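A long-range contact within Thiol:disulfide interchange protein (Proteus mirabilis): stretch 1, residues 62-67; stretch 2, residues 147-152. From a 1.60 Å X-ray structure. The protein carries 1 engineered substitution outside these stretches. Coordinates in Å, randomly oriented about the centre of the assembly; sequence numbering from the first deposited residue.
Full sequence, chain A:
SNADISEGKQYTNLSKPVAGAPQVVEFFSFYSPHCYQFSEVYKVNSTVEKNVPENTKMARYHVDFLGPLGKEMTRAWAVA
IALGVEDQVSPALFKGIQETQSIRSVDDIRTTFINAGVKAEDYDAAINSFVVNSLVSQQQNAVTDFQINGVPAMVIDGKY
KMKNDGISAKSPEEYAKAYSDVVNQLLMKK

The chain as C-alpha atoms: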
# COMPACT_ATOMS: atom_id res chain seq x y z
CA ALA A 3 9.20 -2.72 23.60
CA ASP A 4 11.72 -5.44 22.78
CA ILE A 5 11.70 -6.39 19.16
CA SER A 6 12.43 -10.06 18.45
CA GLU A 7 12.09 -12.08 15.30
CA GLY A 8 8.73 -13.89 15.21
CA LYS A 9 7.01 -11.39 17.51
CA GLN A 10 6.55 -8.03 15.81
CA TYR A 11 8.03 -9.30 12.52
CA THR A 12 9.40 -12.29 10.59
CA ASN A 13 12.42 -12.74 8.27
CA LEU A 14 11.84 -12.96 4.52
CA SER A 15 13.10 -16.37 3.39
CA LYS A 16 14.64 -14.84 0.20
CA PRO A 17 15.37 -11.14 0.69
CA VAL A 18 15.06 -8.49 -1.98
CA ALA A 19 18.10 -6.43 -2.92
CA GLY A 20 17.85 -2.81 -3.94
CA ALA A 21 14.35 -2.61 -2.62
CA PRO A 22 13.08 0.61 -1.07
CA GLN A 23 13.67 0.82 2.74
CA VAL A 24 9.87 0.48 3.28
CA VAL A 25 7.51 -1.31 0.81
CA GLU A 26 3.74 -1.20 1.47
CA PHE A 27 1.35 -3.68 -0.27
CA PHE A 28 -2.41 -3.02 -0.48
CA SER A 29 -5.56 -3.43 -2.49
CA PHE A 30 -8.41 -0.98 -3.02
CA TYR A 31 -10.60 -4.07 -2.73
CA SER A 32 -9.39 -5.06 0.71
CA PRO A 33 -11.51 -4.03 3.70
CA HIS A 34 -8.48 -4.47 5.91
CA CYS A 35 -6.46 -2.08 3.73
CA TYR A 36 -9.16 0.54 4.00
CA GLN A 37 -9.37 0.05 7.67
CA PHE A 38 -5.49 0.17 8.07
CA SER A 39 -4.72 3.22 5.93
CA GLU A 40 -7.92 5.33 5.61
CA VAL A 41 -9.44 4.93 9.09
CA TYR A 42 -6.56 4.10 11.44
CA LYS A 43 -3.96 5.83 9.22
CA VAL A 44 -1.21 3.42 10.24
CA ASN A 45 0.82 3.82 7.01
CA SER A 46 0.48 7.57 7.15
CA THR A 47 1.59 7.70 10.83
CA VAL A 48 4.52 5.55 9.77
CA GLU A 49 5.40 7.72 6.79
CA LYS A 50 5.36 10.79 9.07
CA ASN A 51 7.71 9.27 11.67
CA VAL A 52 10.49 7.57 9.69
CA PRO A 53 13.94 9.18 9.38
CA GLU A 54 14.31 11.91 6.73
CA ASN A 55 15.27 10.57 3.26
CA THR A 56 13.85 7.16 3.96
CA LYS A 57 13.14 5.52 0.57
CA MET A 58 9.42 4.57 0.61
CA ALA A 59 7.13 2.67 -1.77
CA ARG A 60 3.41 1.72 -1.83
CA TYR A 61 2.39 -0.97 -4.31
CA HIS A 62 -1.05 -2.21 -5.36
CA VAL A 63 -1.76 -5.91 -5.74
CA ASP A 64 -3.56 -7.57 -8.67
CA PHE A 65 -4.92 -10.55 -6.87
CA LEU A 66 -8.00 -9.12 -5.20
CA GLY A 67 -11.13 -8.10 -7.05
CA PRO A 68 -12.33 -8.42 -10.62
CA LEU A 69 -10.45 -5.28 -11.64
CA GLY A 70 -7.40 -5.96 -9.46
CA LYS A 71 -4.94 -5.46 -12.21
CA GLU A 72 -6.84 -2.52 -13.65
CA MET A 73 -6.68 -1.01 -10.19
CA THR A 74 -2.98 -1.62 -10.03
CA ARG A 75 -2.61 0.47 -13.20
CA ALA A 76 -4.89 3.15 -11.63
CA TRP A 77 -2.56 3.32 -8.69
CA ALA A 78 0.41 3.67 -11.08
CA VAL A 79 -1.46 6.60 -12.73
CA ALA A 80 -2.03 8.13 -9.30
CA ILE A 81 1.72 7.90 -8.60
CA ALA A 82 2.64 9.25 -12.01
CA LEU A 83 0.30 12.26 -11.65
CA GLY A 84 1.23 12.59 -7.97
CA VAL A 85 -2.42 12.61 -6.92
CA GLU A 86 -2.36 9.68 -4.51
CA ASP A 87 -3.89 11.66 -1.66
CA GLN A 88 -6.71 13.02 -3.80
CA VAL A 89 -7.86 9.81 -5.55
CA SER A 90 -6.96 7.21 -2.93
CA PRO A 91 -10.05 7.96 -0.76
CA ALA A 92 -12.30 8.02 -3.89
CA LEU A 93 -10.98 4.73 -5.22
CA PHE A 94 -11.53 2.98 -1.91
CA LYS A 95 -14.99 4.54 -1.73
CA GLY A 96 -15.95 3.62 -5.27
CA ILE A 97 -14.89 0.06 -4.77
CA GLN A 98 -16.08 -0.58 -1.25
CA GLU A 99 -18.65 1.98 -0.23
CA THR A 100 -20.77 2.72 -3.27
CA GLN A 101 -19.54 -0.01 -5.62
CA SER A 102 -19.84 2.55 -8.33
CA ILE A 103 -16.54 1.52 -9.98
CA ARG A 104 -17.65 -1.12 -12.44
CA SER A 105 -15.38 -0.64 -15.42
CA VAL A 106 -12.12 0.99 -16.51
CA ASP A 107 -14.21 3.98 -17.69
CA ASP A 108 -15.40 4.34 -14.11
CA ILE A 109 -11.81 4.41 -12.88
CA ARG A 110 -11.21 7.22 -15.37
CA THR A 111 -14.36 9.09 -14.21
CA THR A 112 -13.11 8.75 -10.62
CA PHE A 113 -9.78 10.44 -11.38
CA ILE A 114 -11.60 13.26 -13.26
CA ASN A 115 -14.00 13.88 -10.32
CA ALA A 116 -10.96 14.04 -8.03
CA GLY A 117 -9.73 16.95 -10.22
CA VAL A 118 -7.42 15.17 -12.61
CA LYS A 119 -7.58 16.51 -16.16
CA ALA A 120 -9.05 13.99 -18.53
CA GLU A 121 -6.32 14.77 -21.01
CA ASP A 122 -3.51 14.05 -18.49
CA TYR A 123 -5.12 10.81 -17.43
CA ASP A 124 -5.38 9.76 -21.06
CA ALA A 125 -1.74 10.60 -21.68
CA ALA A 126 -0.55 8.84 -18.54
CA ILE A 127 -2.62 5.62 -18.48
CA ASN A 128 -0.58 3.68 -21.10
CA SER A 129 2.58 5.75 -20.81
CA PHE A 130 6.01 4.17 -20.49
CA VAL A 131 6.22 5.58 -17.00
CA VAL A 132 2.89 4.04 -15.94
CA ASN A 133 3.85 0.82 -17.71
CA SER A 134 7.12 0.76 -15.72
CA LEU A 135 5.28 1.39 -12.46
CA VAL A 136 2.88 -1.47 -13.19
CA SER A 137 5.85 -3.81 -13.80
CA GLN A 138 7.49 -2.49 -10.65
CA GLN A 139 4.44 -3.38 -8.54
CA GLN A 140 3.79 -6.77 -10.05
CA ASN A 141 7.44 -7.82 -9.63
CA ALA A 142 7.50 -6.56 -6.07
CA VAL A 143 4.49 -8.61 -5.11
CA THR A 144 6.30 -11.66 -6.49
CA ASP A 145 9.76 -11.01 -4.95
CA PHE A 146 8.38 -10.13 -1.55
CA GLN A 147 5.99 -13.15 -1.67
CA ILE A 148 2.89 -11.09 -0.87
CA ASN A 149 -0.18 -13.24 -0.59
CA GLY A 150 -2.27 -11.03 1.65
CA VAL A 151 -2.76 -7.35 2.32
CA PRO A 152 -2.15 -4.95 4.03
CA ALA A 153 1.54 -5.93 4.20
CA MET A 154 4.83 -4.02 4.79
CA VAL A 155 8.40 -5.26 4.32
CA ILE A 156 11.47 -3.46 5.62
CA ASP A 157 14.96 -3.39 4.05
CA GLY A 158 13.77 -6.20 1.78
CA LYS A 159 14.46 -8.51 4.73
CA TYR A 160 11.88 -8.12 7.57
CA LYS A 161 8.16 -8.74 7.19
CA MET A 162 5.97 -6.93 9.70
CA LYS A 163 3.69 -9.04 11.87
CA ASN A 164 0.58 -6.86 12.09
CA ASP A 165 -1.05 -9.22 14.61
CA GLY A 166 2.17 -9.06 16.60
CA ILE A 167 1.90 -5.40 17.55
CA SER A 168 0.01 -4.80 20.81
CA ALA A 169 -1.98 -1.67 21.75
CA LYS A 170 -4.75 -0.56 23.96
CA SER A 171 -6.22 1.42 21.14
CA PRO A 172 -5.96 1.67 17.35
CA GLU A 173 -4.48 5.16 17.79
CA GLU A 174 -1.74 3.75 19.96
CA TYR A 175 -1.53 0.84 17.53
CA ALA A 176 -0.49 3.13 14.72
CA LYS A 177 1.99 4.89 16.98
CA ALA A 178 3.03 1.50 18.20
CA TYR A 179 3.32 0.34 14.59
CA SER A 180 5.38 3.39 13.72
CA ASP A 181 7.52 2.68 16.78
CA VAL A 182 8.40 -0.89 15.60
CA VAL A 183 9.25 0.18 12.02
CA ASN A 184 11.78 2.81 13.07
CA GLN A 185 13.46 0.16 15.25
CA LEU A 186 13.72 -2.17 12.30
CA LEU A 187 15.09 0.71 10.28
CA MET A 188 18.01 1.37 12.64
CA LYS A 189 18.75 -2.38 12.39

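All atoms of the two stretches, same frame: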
# COMPACT_ATOMS: atom_id res chain seq x y z
N HIS A 62 0.27 -1.59 -5.29
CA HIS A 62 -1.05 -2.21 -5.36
C HIS A 62 -0.92 -3.66 -5.89
O HIS A 62 -0.02 -4.00 -6.71
CB HIS A 62 -1.98 -1.39 -6.25
CG HIS A 62 -3.40 -1.84 -6.19
ND1 HIS A 62 -3.90 -2.87 -6.97
CD2 HIS A 62 -4.45 -1.38 -5.47
CE1 HIS A 62 -5.19 -3.03 -6.71
NE2 HIS A 62 -5.55 -2.14 -5.80
N VAL A 63 -1.78 -4.52 -5.36
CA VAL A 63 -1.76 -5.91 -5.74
C VAL A 63 -2.89 -6.26 -6.74
O VAL A 63 -3.96 -5.70 -6.71
CB VAL A 63 -1.88 -6.83 -4.49
CG1 VAL A 63 -0.77 -6.51 -3.45
CG2 VAL A 63 -3.27 -6.74 -3.87
N ASP A 64 -2.62 -7.21 -7.62
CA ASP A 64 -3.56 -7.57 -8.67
C ASP A 64 -4.56 -8.58 -8.22
O ASP A 64 -5.59 -8.73 -8.88
CB ASP A 64 -2.84 -8.19 -9.87
CG ASP A 64 -1.99 -7.21 -10.64
OD1 ASP A 64 -1.97 -5.99 -10.37
OD2 ASP A 64 -1.27 -7.72 -11.52
N PHE A 65 -4.26 -9.28 -7.13
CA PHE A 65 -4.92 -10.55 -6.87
C PHE A 65 -6.25 -10.46 -6.13
O PHE A 65 -6.92 -11.48 -5.98
CB PHE A 65 -3.97 -11.54 -6.13
CG PHE A 65 -3.35 -11.03 -4.83
CD1 PHE A 65 -4.05 -11.04 -3.65
CD2 PHE A 65 -2.04 -10.63 -4.81
CE1 PHE A 65 -3.47 -10.61 -2.50
CE2 PHE A 65 -1.47 -10.19 -3.65
CZ PHE A 65 -2.17 -10.19 -2.49
N LEU A 66 -6.67 -9.27 -5.74
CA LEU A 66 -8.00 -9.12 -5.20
C LEU A 66 -8.86 -8.37 -6.20
O LEU A 66 -8.39 -7.46 -6.85
CB LEU A 66 -7.97 -8.39 -3.87
CG LEU A 66 -7.22 -9.12 -2.74
CD1 LEU A 66 -7.23 -8.29 -1.46
CD2 LEU A 66 -7.80 -10.49 -2.50
N GLY A 67 -10.09 -8.84 -6.36
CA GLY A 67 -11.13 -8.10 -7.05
C GLY A 67 -11.12 -8.37 -8.52
O GLY A 67 -10.09 -8.75 -9.07
N GLN A 147 6.96 -12.09 -1.96
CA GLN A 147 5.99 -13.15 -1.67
C GLN A 147 4.75 -12.67 -0.92
O GLN A 147 4.43 -13.16 0.18
CB GLN A 147 6.66 -14.27 -0.87
N ILE A 148 4.05 -11.70 -1.51
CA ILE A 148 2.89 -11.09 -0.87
C ILE A 148 1.67 -11.82 -1.31
O ILE A 148 1.35 -11.84 -2.49
CB ILE A 148 2.77 -9.61 -1.21
CG1 ILE A 148 4.08 -8.90 -0.87
CG2 ILE A 148 1.52 -8.98 -0.51
CD1 ILE A 148 4.49 -9.05 0.55
N ASN A 149 0.99 -12.43 -0.34
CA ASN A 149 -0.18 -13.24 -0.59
C ASN A 149 -1.42 -12.66 0.06
O ASN A 149 -2.51 -13.12 -0.19
CB ASN A 149 0.02 -14.65 -0.02
CG ASN A 149 1.03 -15.48 -0.79
OD1 ASN A 149 1.08 -15.44 -2.02
ND2 ASN A 149 1.84 -16.24 -0.06
N GLY A 150 -1.22 -11.65 0.91
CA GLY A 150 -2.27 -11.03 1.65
C GLY A 150 -1.91 -9.60 1.92
O GLY A 150 -0.73 -9.24 1.95
N VAL A 151 -2.93 -8.77 2.09
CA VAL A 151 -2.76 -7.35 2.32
C VAL A 151 -3.70 -6.89 3.41
O VAL A 151 -4.79 -7.42 3.57
CB VAL A 151 -3.04 -6.51 1.06
CG1 VAL A 151 -1.90 -6.63 0.04
CG2 VAL A 151 -4.40 -6.84 0.44
N PRO A 152 -3.33 -5.83 4.11
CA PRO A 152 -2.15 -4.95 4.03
C PRO A 152 -0.85 -5.66 4.42
O PRO A 152 -0.88 -6.56 5.24
CB PRO A 152 -2.52 -3.85 5.01
CG PRO A 152 -3.46 -4.40 5.94
CD PRO A 152 -4.26 -5.39 5.18

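The centre of the contact is built from aliphatic side chains, with Val 151 of the second stretch meeting three residues of the first. Its CG1 lies 3.7 Å from CG1 of Val 63, and its CG2 lies 3.7 Å from CD1 of Leu 66, so this one valine packs against both residues. Both distances are ordinary van der Waals separations, close enough to exclude water from between the methyl groups without strain. The CA-to-CB bonds of Val 63, Leu 66 and Val 151 all point toward the opposing stretch, and each of the three side chains adopts the m rotamer about chi1. Val 63 and Val 151 are themselves buried, as expected for residues whose side chains carry no polar group.

Ile 148 adds a looser layer to this cluster. Its CG2 stands 4.5 Å from CG1 of Val 63 and 4.4 Å from CZ of Phe 65. The CA-to-CB bond points toward the first stretch, but the end of the side chain leads away, with CG1 and CD1 carried off from the contact while CG2 remains beside it. The branch at CB thus lets a single side chain face two ways.

Phe 65 contributes the greatest covered area of any residue here, 64 Å², and carries the contact from the apolar cluster to the backbone of the second stretch. With chi1 at 55° (p) and chi2 at 81°, the ring reaches across so that its far end meets the chain between Ile 148 and Val 151. CZ is 4.4 Å from CG1 of Val 151, a loose apolar approach. The closer approaches are to main-chain atoms: CE2 lies 3.5 Å from O of Ile 148, CE1 lies 3.5 Å from O of Asn 149, and CZ lies 3.8 Å from N of Gly 150. All are oblique to the ring. These are van der Waals contacts of the ring with the main chain; none is a hydrogen bond.

The backbones themselves stay apart. The closest CA pairings are Val 63 with Val 151, CA to CA 8.2 Å, and Phe 65 with Asn 149, CA to CA 8.3 Å. At this spacing side chains fill the gap, and no hydrogen bond crosses it. The association rests on packing, burying 223 Å² in total.

Toward the polar edge, Asn 149 turns its CA-to-CB bond away and offers its carbonyl to the phenylalanine ring, leaving its amide group outside the contact. Gly 150 has no side chain and takes part through its main chain. Beyond them, Pro 152, which follows a cis peptide bond, makes no contact with the first stretch. Asp 64 likewise stays out of reach, its carboxylate oxygens hydrogen-bonded elsewhere in the structure.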